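PDB 2QG7: ethanolamine kinase Pv091845 from Plasmodium vivax, which probably catalyses the ATP-dependent phosphorylation of ethanolamine, the first step in making phosphatidylethanolamine from ethanolamine. Local coordinates for residues D[293-298]-D[356-361]; D[362-367]-D[408-413]; D[415-420]-D[443-448]; D[422-427]-D[436-441]. All coordinates share one frame; numbering follows the deposited sequence.

Contact 1: residues D[293-298]-D[356-361]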
# COMPACT_ATOMS: atom_id res chain seq x y z
N CYS D 293 20.08 -8.50 20.10
CA CYS D 293 19.28 -8.70 18.89
C CYS D 293 19.89 -8.00 17.68
O CYS D 293 20.64 -7.06 17.81
CB CYS D 293 17.88 -8.18 19.16
SG CYS D 293 16.93 -9.15 20.36
N HIS D 294 19.59 -8.50 16.48
CA HIS D 294 19.94 -7.77 15.26
C HIS D 294 19.04 -6.55 15.00
O HIS D 294 19.53 -5.43 14.71
CB HIS D 294 19.92 -8.70 14.07
CG HIS D 294 20.39 -8.05 12.80
ND1 HIS D 294 19.60 -7.19 12.06
CD2 HIS D 294 21.57 -8.14 12.14
CE1 HIS D 294 20.28 -6.77 11.01
NE2 HIS D 294 21.47 -7.34 11.03
N CYS D 295 17.72 -6.77 15.12
CA CYS D 295 16.67 -5.70 15.11
C CYS D 295 16.16 -5.24 13.75
O CYS D 295 15.20 -4.48 13.71
CB CYS D 295 17.06 -4.50 15.96
SG CYS D 295 17.47 -4.89 17.65
N ASP D 296 16.81 -5.69 12.67
CA ASP D 296 16.49 -5.33 11.30
C ASP D 296 16.77 -6.49 10.37
O ASP D 296 17.46 -6.41 9.35
CB ASP D 296 17.25 -4.06 10.88
CG ASP D 296 16.64 -3.42 9.65
OD1 ASP D 296 15.43 -3.66 9.36
OD2 ASP D 296 17.39 -2.70 8.96
N LEU D 297 16.21 -7.63 10.72
CA LEU D 297 16.56 -8.85 10.03
C LEU D 297 15.68 -9.07 8.82
O LEU D 297 14.99 -10.08 8.70
CB LEU D 297 16.56 -10.02 11.00
CG LEU D 297 17.57 -11.16 10.76
CD1 LEU D 297 19.06 -10.73 10.86
CD2 LEU D 297 17.26 -12.32 11.73
N LEU D 298 15.70 -8.09 7.92
CA LEU D 298 15.09 -8.23 6.59
C LEU D 298 15.99 -9.04 5.67
O LEU D 298 17.16 -9.19 5.94
CB LEU D 298 14.73 -6.86 5.97
CG LEU D 298 15.54 -5.58 6.23
CD1 LEU D 298 16.73 -5.48 5.31
CD2 LEU D 298 14.67 -4.37 6.04
N CYS D 356 20.89 -3.94 19.39
CA CYS D 356 20.95 -3.59 20.79
C CYS D 356 20.23 -4.67 21.57
O CYS D 356 19.68 -5.61 20.97
CB CYS D 356 20.34 -2.22 21.06
SG CYS D 356 18.66 -2.03 20.41
N PRO D 357 20.31 -4.60 22.90
CA PRO D 357 19.65 -5.60 23.74
C PRO D 357 18.13 -5.46 23.77
O PRO D 357 17.61 -4.47 24.20
CB PRO D 357 20.28 -5.35 25.12
CG PRO D 357 21.52 -4.47 24.84
CD PRO D 357 21.15 -3.67 23.68
N MET D 358 17.42 -6.47 23.28
CA MET D 358 15.97 -6.47 23.31
C MET D 358 15.52 -7.88 23.63
O MET D 358 16.34 -8.78 23.61
CB MET D 358 15.42 -6.09 21.92
CG MET D 358 15.62 -4.66 21.52
SD MET D 358 14.76 -4.19 19.99
CE MET D 358 15.27 -2.47 19.90
N GLU D 359 14.22 -8.05 23.85
CA GLU D 359 13.57 -9.34 23.92
C GLU D 359 13.87 -10.16 22.68
O GLU D 359 13.75 -9.66 21.56
CB GLU D 359 12.07 -9.15 24.05
CG GLU D 359 11.59 -8.57 25.39
CD GLU D 359 11.57 -7.06 25.46
OE1 GLU D 359 12.24 -6.38 24.62
OE2 GLU D 359 10.86 -6.51 26.36
N ARG D 360 14.23 -11.42 22.87
CA ARG D 360 14.56 -12.32 21.79
C ARG D 360 13.38 -12.57 20.91
O ARG D 360 13.54 -12.93 19.73
CB ARG D 360 15.15 -13.65 22.31
CG ARG D 360 14.26 -14.45 23.27
CD ARG D 360 14.56 -15.94 23.25
NE ARG D 360 13.59 -16.73 24.04
CZ ARG D 360 13.66 -18.05 24.28
NH1 ARG D 360 14.68 -18.79 23.82
NH2 ARG D 360 12.70 -18.66 25.01
N ALA D 361 12.19 -12.40 21.47
CA ALA D 361 10.95 -12.67 20.75
C ALA D 361 10.64 -11.53 19.75
O ALA D 361 10.09 -11.80 18.67
CB ALA D 361 9.82 -12.89 21.69
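The two backbones run antiparallel and meet at Cys293 and Cys356, where Cys293 N donates to Cys356 O at 3.0 Å and 158°. The amide approaches from above the carbonyl plane. Beyond this bond the contact is carried by sulfur. The SG of Cys293 lies beside its own backbone N and faces the turn where strand 356-359 gives way to a helix. There it sits 3.3 Å from Met358 O and 3.4 Å from Glu359 O, with its flank on Met358 CB. Cys295 SG takes the same torsion (chi1 -55°) and meets the other end of Met358. The Met358 chain is extended beyond CG, which brings SD to 3.6 Å from Cys295 SG. Cys356 SG, in the crowded position between its N and carbonyl carbon, comes to 4.1 Å from Cys295 SG, too far for a disulfide. Within 293-298, Asp296 N donates to His294 ND1 in the ring plane at 3.2 Å, while Leu297 CD1 lies over one ring face. The order His294, Asp296, Asn301 fits the HxDxxxxN motif of kinase-like phosphotransferases, and Asp296 O also binds Asn301 ND2. Asp363 on helix 360-369 accepts from the backbone N of both His294 and Cys295, so that helix probably helps to set the loop's course. Glu359 stands at the helix N-cap position, its carboxylate held by Ser234 and Trp237. Helix 196-210 packs on Cys293 and His294, and strand 290-293 pairs with 356-359 in a two-stranded sheet.

Contact 2: residues D[362-367]-D[408-413]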
# COMPACT_ATOMS: atom_id res chain seq x y z
N TYR D 362 11.02 -10.29 20.08
CA TYR D 362 11.00 -9.21 19.11
C TYR D 362 11.79 -9.49 17.79
O TYR D 362 11.26 -9.25 16.69
CB TYR D 362 11.49 -7.92 19.72
CG TYR D 362 11.47 -6.81 18.74
CD1 TYR D 362 10.29 -6.09 18.48
CD2 TYR D 362 12.63 -6.48 18.02
CE1 TYR D 362 10.27 -5.04 17.56
CE2 TYR D 362 12.62 -5.45 17.06
CZ TYR D 362 11.44 -4.73 16.85
OH TYR D 362 11.46 -3.72 15.91
N ASP D 363 13.03 -9.97 17.91
CA ASP D 363 13.87 -10.23 16.76
C ASP D 363 13.35 -11.32 15.85
O ASP D 363 13.54 -11.25 14.64
CB ASP D 363 15.29 -10.56 17.23
CG ASP D 363 16.38 -9.98 16.33
OD1 ASP D 363 16.09 -9.08 15.48
OD2 ASP D 363 17.53 -10.44 16.49
N ILE D 364 12.69 -12.31 16.41
CA ILE D 364 12.12 -13.40 15.65
C ILE D 364 10.81 -13.00 14.93
O ILE D 364 10.64 -13.30 13.75
CB ILE D 364 11.89 -14.68 16.55
CG1 ILE D 364 13.20 -15.04 17.28
CG2 ILE D 364 11.32 -15.88 15.71
CD1 ILE D 364 13.04 -16.05 18.44
N ALA D 365 9.91 -12.33 15.64
CA ALA D 365 8.65 -11.85 15.09
C ALA D 365 8.86 -10.74 14.05
O ALA D 365 8.15 -10.68 13.04
CB ALA D 365 7.70 -11.40 16.21
N ASN D 366 9.83 -9.85 14.30
CA ASN D 366 10.24 -8.85 13.33
C ASN D 366 10.77 -9.51 12.07
O ASN D 366 10.42 -9.09 10.98
CB ASN D 366 11.24 -7.91 13.95
CG ASN D 366 11.68 -6.77 13.00
OD1 ASN D 366 10.88 -5.86 12.70
ND2 ASN D 366 12.92 -6.82 12.54
N HIS D 367 11.52 -10.60 12.19
CA HIS D 367 12.02 -11.33 11.06
C HIS D 367 10.89 -12.00 10.29
O HIS D 367 10.90 -12.09 9.06
CB HIS D 367 13.05 -12.38 11.52
CG HIS D 367 13.56 -13.24 10.39
ND1 HIS D 367 14.20 -12.72 9.29
CD2 HIS D 367 13.49 -14.57 10.18
CE1 HIS D 367 14.52 -13.69 8.45
NE2 HIS D 367 14.09 -14.83 8.96
N ARG D 408 4.26 -19.23 21.32
CA ARG D 408 3.40 -18.35 22.09
C ARG D 408 4.05 -17.01 22.43
O ARG D 408 3.36 -15.98 22.47
CB ARG D 408 3.01 -19.05 23.42
CG ARG D 408 1.99 -20.21 23.30
CD ARG D 408 0.58 -19.73 23.63
NE ARG D 408 0.44 -19.32 25.04
CZ ARG D 408 -0.73 -19.05 25.64
NH1 ARG D 408 -0.76 -18.69 26.92
NH2 ARG D 408 -1.89 -19.14 24.95
N GLU D 409 5.34 -17.05 22.75
CA GLU D 409 6.09 -15.90 23.25
C GLU D 409 6.25 -14.80 22.20
O GLU D 409 6.31 -13.61 22.54
CB GLU D 409 7.46 -16.38 23.70
CG GLU D 409 8.22 -15.41 24.60
CD GLU D 409 9.64 -15.94 24.88
OE1 GLU D 409 9.75 -16.99 25.57
OE2 GLU D 409 10.65 -15.31 24.45
N ILE D 410 6.35 -15.20 20.92
CA ILE D 410 6.70 -14.26 19.84
C ILE D 410 5.47 -13.53 19.31
O ILE D 410 5.59 -12.51 18.60
CB ILE D 410 7.48 -14.92 18.65
CG1 ILE D 410 6.62 -15.97 17.94
CG2 ILE D 410 8.79 -15.51 19.13
CD1 ILE D 410 7.08 -16.29 16.53
N GLN D 411 4.31 -14.04 19.69
CA GLN D 411 3.02 -13.74 19.05
C GLN D 411 2.56 -12.26 19.17
O GLN D 411 2.17 -11.66 18.18
CB GLN D 411 1.98 -14.76 19.54
CG GLN D 411 1.10 -15.31 18.48
CD GLN D 411 1.83 -16.06 17.43
OE1 GLN D 411 1.49 -15.98 16.24
NE2 GLN D 411 2.81 -16.84 17.85
N PRO D 412 2.65 -11.65 20.36
CA PRO D 412 2.34 -10.22 20.41
C PRO D 412 3.44 -9.26 19.88
O PRO D 412 3.22 -8.05 19.82
CB PRO D 412 2.17 -9.96 21.91
CG PRO D 412 3.04 -11.00 22.58
CD PRO D 412 3.00 -12.21 21.70
N PHE D 413 4.64 -9.77 19.57
CA PHE D 413 5.74 -8.93 19.10
C PHE D 413 5.60 -8.62 17.61
O PHE D 413 6.28 -7.73 17.10
CB PHE D 413 7.11 -9.58 19.39
CG PHE D 413 7.50 -9.55 20.83
CD1 PHE D 413 7.06 -10.54 21.71
CD2 PHE D 413 8.31 -8.52 21.32
CE1 PHE D 413 7.41 -10.50 23.01
CE2 PHE D 413 8.68 -8.47 22.67
CZ PHE D 413 8.22 -9.45 23.51
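Phe413 packs against the backbone of helix 360-369. One face of its ring lies over Tyr362 N, with Phe413 CD2 3.5 Å from that nitrogen. The same CD2 is 3.6 Å from Tyr362 CB and near the plane of the tyrosine ring, at its edge. Tyr362 CG is anti to its backbone N (chi1 180°), and Asn366 CB lies over one face of the ring, toward its rim. One turn on, the methyl of Ala365 fits between two partners. It touches Phe413 CB at 3.7 Å and Ile410 O at 3.4 Å. Ile410 CG2 meets Ile364 CB at 4.1 Å. These are van der Waals contacts, mostly between apolar groups, in the helical C-terminal lobe of a kinase-like fold, joining helix 360-369 to the break between helices 400-410 and 413-430. The break itself is held by a bond from Phe413 N to Ile410 O at 3.1 Å, and that oxygen also lies at the edge of the Phe413 ring, in its plane. Further out, Ala361 touches both Ile410 and Phe413, and Phe390 and Tyr394 of helix 384-395 pack on Ile364. Glu409 forms a salt bridge with Arg360 and accepts a hydrogen bond from Ser288.

Contact 3: residues D[415-420]-D[443-448]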
# COMPACT_ATOMS: atom_id res chain seq x y z
N ILE D 415 2.84 -7.28 16.27
CA ILE D 415 2.30 -5.92 16.37
C ILE D 415 3.30 -4.89 16.86
O ILE D 415 3.27 -3.74 16.45
CB ILE D 415 1.06 -5.86 17.30
CG1 ILE D 415 -0.09 -6.72 16.73
CG2 ILE D 415 0.56 -4.39 17.41
CD1 ILE D 415 -1.02 -7.14 17.86
N CYS D 416 4.14 -5.32 17.76
CA CYS D 416 5.22 -4.47 18.29
C CYS D 416 6.23 -4.04 17.17
O CYS D 416 6.68 -2.90 17.08
CB CYS D 416 5.93 -5.27 19.39
SG CYS D 416 7.20 -4.34 20.18
N SER D 417 6.59 -4.99 16.33
CA SER D 417 7.39 -4.78 15.16
C SER D 417 6.70 -3.84 14.12
O SER D 417 7.36 -2.99 13.53
CB SER D 417 7.65 -6.15 14.53
OG SER D 417 8.24 -6.02 13.27
N HIS D 418 5.38 -3.98 13.93
CA HIS D 418 4.61 -3.02 13.12
C HIS D 418 4.65 -1.58 13.62
O HIS D 418 4.82 -0.65 12.84
CB HIS D 418 3.15 -3.48 13.00
CG HIS D 418 2.97 -4.73 12.23
ND1 HIS D 418 3.59 -4.94 11.01
CD2 HIS D 418 2.25 -5.84 12.49
CE1 HIS D 418 3.24 -6.13 10.54
NE2 HIS D 418 2.42 -6.70 11.42
N ILE D 419 4.45 -1.38 14.92
CA ILE D 419 4.47 -0.07 15.49
C ILE D 419 5.85 0.56 15.41
O ILE D 419 5.99 1.73 15.04
CB ILE D 419 3.92 -0.08 16.94
CG1 ILE D 419 2.44 -0.51 16.90
CG2 ILE D 419 4.11 1.28 17.60
CD1 ILE D 419 1.78 -0.84 18.28
N ASN D 420 6.87 -0.21 15.75
CA ASN D 420 8.25 0.24 15.67
C ASN D 420 8.61 0.76 14.27
O ASN D 420 9.16 1.85 14.13
CB ASN D 420 9.22 -0.89 16.10
CG ASN D 420 10.67 -0.43 16.14
OD1 ASN D 420 11.08 0.30 17.05
ND2 ASN D 420 11.45 -0.82 15.15
N MET D 443 2.53 4.04 7.12
CA MET D 443 1.09 3.95 7.32
C MET D 443 0.60 2.55 7.13
O MET D 443 -0.30 2.14 7.81
CB MET D 443 0.33 4.91 6.37
CG MET D 443 0.53 6.38 6.69
SD MET D 443 0.03 6.78 8.40
CE MET D 443 -1.75 6.48 8.34
N THR D 444 1.17 1.84 6.17
CA THR D 444 0.90 0.44 5.96
C THR D 444 1.31 -0.44 7.16
O THR D 444 0.53 -1.34 7.53
CB THR D 444 1.59 -0.10 4.68
OG1 THR D 444 1.28 0.76 3.57
CG2 THR D 444 1.13 -1.52 4.35
N ARG D 445 2.49 -0.18 7.75
CA ARG D 445 2.92 -0.88 8.97
C ARG D 445 1.99 -0.58 10.14
O ARG D 445 1.62 -1.49 10.85
CB ARG D 445 4.38 -0.57 9.40
CG ARG D 445 5.45 -0.94 8.42
CD ARG D 445 5.37 -2.38 7.96
NE ARG D 445 5.51 -3.32 9.08
CZ ARG D 445 6.68 -3.79 9.54
NH1 ARG D 445 6.66 -4.63 10.55
NH2 ARG D 445 7.86 -3.43 9.01
N LEU D 446 1.64 0.69 10.35
CA LEU D 446 0.71 1.10 11.40
C LEU D 446 -0.67 0.52 11.22
O LEU D 446 -1.32 0.24 12.21
CB LEU D 446 0.60 2.61 11.50
CG LEU D 446 1.77 3.33 12.19
CD1 LEU D 446 1.48 4.84 12.34
CD2 LEU D 446 2.17 2.72 13.57
N THR D 447 -1.13 0.37 9.96
CA THR D 447 -2.39 -0.28 9.62
C THR D 447 -2.33 -1.76 10.04
O THR D 447 -3.30 -2.29 10.59
CB THR D 447 -2.72 -0.15 8.08
OG1 THR D 447 -2.81 1.23 7.70
CG2 THR D 447 -4.01 -0.80 7.71
N ALA D 448 -1.20 -2.41 9.72
CA ALA D 448 -0.94 -3.81 10.10
C ALA D 448 -1.01 -4.05 11.60
O ALA D 448 -1.39 -5.14 12.00
CB ALA D 448 0.38 -4.28 9.55
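The main polar link is a hydrogen bond from Arg445 NE to His418 ND1, 3.2 Å long with an angle of 152°. It lies in the plane of both flat groups, although imidazole and guanidinium stand at 89° to each other. Bends at chi2 and chi3 curl the arginine back to reach the ring. With ND1 accepting, a neutral imidazole protonated at NE2 would fit, and the nearby positive charge would probably disfavour a second proton. Arg445 NH1 adds a weak bond to Ser417 OG at 3.4 Å, but Ser417 has a stronger partner in Asn366. Arg445 NH2 bonds to Tyr441 OH. The two helix segments run nearly antiparallel, at 153° and with axes 7.7 Å apart, as part of the helical hairpin 413-430/438-448. The close approach lets side chains rest on backbone from both directions. His418 CB is 3.3 Å from Arg445 O, and Arg445 CB is 3.5 Å from His418 O. The ring contact is a CH-pi interaction: Ala448 CB sits 3.5 Å above the centre of the His418 ring. Phe454 and Trp378 meet the same imidazole edge-to-face. Apolar packing is lighter, with Leu446 CD2 against Ile419 CA at 4.1 Å. Beyond the pair, Met443 packs on Thr447 of the second subunit, and Thr444 and Thr447 pack on its Asn440.

Contact 4: residues D[422-427]-D[436-441]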
# COMPACT_ATOMS: atom_id res chain seq x y z
N GLY D 422 6.53 1.34 11.68
CA GLY D 422 5.61 2.41 11.34
C GLY D 422 6.08 3.80 11.74
O GLY D 422 5.99 4.71 10.96
N LEU D 423 6.56 3.95 12.98
CA LEU D 423 6.92 5.24 13.51
C LEU D 423 8.27 5.65 13.00
O LEU D 423 8.51 6.82 12.76
CB LEU D 423 6.94 5.22 15.03
CG LEU D 423 5.70 4.89 15.85
CD1 LEU D 423 6.08 4.78 17.33
CD2 LEU D 423 4.54 5.87 15.58
N TRP D 424 9.18 4.68 12.85
CA TRP D 424 10.47 4.95 12.24
C TRP D 424 10.30 5.50 10.83
O TRP D 424 10.92 6.50 10.46
CB TRP D 424 11.29 3.64 12.18
CG TRP D 424 12.59 3.78 11.48
CD1 TRP D 424 13.77 4.21 12.03
CD2 TRP D 424 12.86 3.51 10.09
NE1 TRP D 424 14.76 4.20 11.07
CE2 TRP D 424 14.23 3.79 9.87
CE3 TRP D 424 12.07 3.06 9.02
CZ2 TRP D 424 14.83 3.65 8.61
CZ3 TRP D 424 12.64 2.93 7.79
CH2 TRP D 424 14.04 3.19 7.59
N SER D 425 9.49 4.82 10.03
CA SER D 425 9.26 5.22 8.65
C SER D 425 8.59 6.59 8.49
O SER D 425 8.95 7.37 7.62
CB SER D 425 8.47 4.17 7.91
OG SER D 425 8.64 4.39 6.52
N LEU D 426 7.64 6.88 9.35
CA LEU D 426 7.02 8.19 9.36
C LEU D 426 8.04 9.29 9.70
O LEU D 426 8.01 10.37 9.08
CB LEU D 426 5.82 8.23 10.31
CG LEU D 426 4.55 7.54 9.82
CD1 LEU D 426 3.45 7.59 10.90
CD2 LEU D 426 4.01 8.13 8.48
N LEU D 427 8.90 9.04 10.70
CA LEU D 427 9.95 9.99 11.10
C LEU D 427 10.93 10.28 10.00
O LEU D 427 11.40 11.38 9.87
CB LEU D 427 10.75 9.45 12.28
CG LEU D 427 10.52 9.96 13.69
CD1 LEU D 427 11.46 9.15 14.64
CD2 LEU D 427 10.81 11.45 13.78
N PHE D 436 12.63 6.53 -1.17
CA PHE D 436 11.80 5.48 -0.61
C PHE D 436 10.47 6.13 -0.14
O PHE D 436 10.46 7.24 0.40
CB PHE D 436 12.54 4.74 0.54
CG PHE D 436 11.76 3.58 1.12
CD1 PHE D 436 11.03 3.74 2.31
CD2 PHE D 436 11.73 2.33 0.48
CE1 PHE D 436 10.29 2.71 2.83
CE2 PHE D 436 10.99 1.28 1.00
CZ PHE D 436 10.27 1.47 2.20
N ASP D 437 9.36 5.44 -0.39
CA ASP D 437 8.06 5.93 0.03
C ASP D 437 7.82 5.65 1.53
O ASP D 437 6.99 4.83 1.89
CB ASP D 437 6.99 5.32 -0.86
CG ASP D 437 5.67 6.09 -0.82
OD1 ASP D 437 4.78 5.69 -1.64
OD2 ASP D 437 5.52 7.04 0.02
N PHE D 438 8.55 6.39 2.37
CA PHE D 438 8.44 6.34 3.81
C PHE D 438 7.05 6.52 4.41
O PHE D 438 6.69 5.79 5.35
CB PHE D 438 9.39 7.35 4.43
CG PHE D 438 10.85 6.99 4.29
CD1 PHE D 438 11.70 7.75 3.49
CD2 PHE D 438 11.38 5.89 4.97
CE1 PHE D 438 13.08 7.42 3.36
CE2 PHE D 438 12.75 5.55 4.85
CZ PHE D 438 13.60 6.32 4.04
N ILE D 439 6.27 7.48 3.93
CA ILE D 439 4.93 7.78 4.50
C ILE D 439 3.95 6.63 4.31
O ILE D 439 3.27 6.24 5.25
CB ILE D 439 4.32 9.05 3.86
CG1 ILE D 439 5.27 10.26 3.99
CG2 ILE D 439 2.88 9.31 4.39
CD1 ILE D 439 5.65 10.65 5.42
N ASN D 440 3.86 6.13 3.08
CA ASN D 440 2.99 5.07 2.74
C ASN D 440 3.42 3.75 3.40
O ASN D 440 2.57 2.95 3.83
CB ASN D 440 2.96 4.89 1.21
CG ASN D 440 1.90 5.77 0.53
OD1 ASN D 440 2.20 6.56 -0.37
ND2 ASN D 440 0.65 5.62 0.97
N TYR D 441 4.74 3.53 3.44
CA TYR D 441 5.26 2.34 4.07
C TYR D 441 4.99 2.41 5.56
O TYR D 441 4.61 1.40 6.12
CB TYR D 441 6.76 2.13 3.81
CG TYR D 441 7.33 0.92 4.51
CD1 TYR D 441 7.09 -0.37 4.02
CD2 TYR D 441 8.08 1.05 5.69
CE1 TYR D 441 7.60 -1.47 4.67
CE2 TYR D 441 8.59 -0.06 6.34
CZ TYR D 441 8.36 -1.32 5.81
OH TYR D 441 8.86 -2.45 6.46
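The tight part of this contact centres on Ser425. Its OG, anti to the backbone N (chi1 -162°), donates a 2.7 Å hydrogen bond to Phe438 O. The hydroxyl arrives in the carbonyl plane, on a lone pair, with a C=O...O angle of 115°. Phe438 CB presses back on Ser425 O at 3.2 Å. The edges of two aromatic rings close in on the hydroxyl: Phe438 CD2 and Tyr441 CD2 are each 3.5 Å from Ser425 OG. Next to the serine, the edge of Phe438 points to the face of Trp424 in an offset edge-to-face pair. The centroid of its ring is 5.8 Å from that of the six-membered Trp424 ring, and the planes make 71°. Phe436 CD1 lies over one face of Phe438, toward the rim. The other side is looser. Leu426 points its CB away from the partner helix, and only its CD2 branch reaches it, 3.8 Å from Ile439 O and 4.3 Å from Ile439 CD1. Asp437, at the N-cap position, is exposed to solvent, while Ile439 and Asn440 pack on Thr447 of the second subunit. The arrangement is that of a helical hairpin near its turn, here in the helical lobe of a choline/ethanolamine kinase family member: a buried serine of helix 413-430 grips the first turn of helix 438-448.

All four contacts belong to the choline/ethanolamine kinase region. Contacts 1 and 2 share helix 360-369 and have centres 10 Å apart. Contact 1 closes before contact 2 opens, and contact 2 closes before contacts 3 and 4. The last two join the same helices, 413-430 and 438-448, also 10 Å between centres, with contact 4 nearer the turn, between the segments of contact 3 in the chain. Contacts 2 and 3 touch, centres 13 Å apart, and so link helix 360-369 to that hairpin. Contacts 1 and 4, centres about 20 Å apart, do not touch. The set runs from the loop with the phosphotransferase motif to a hairpin whose second helix, 438-448, meets the second subunit.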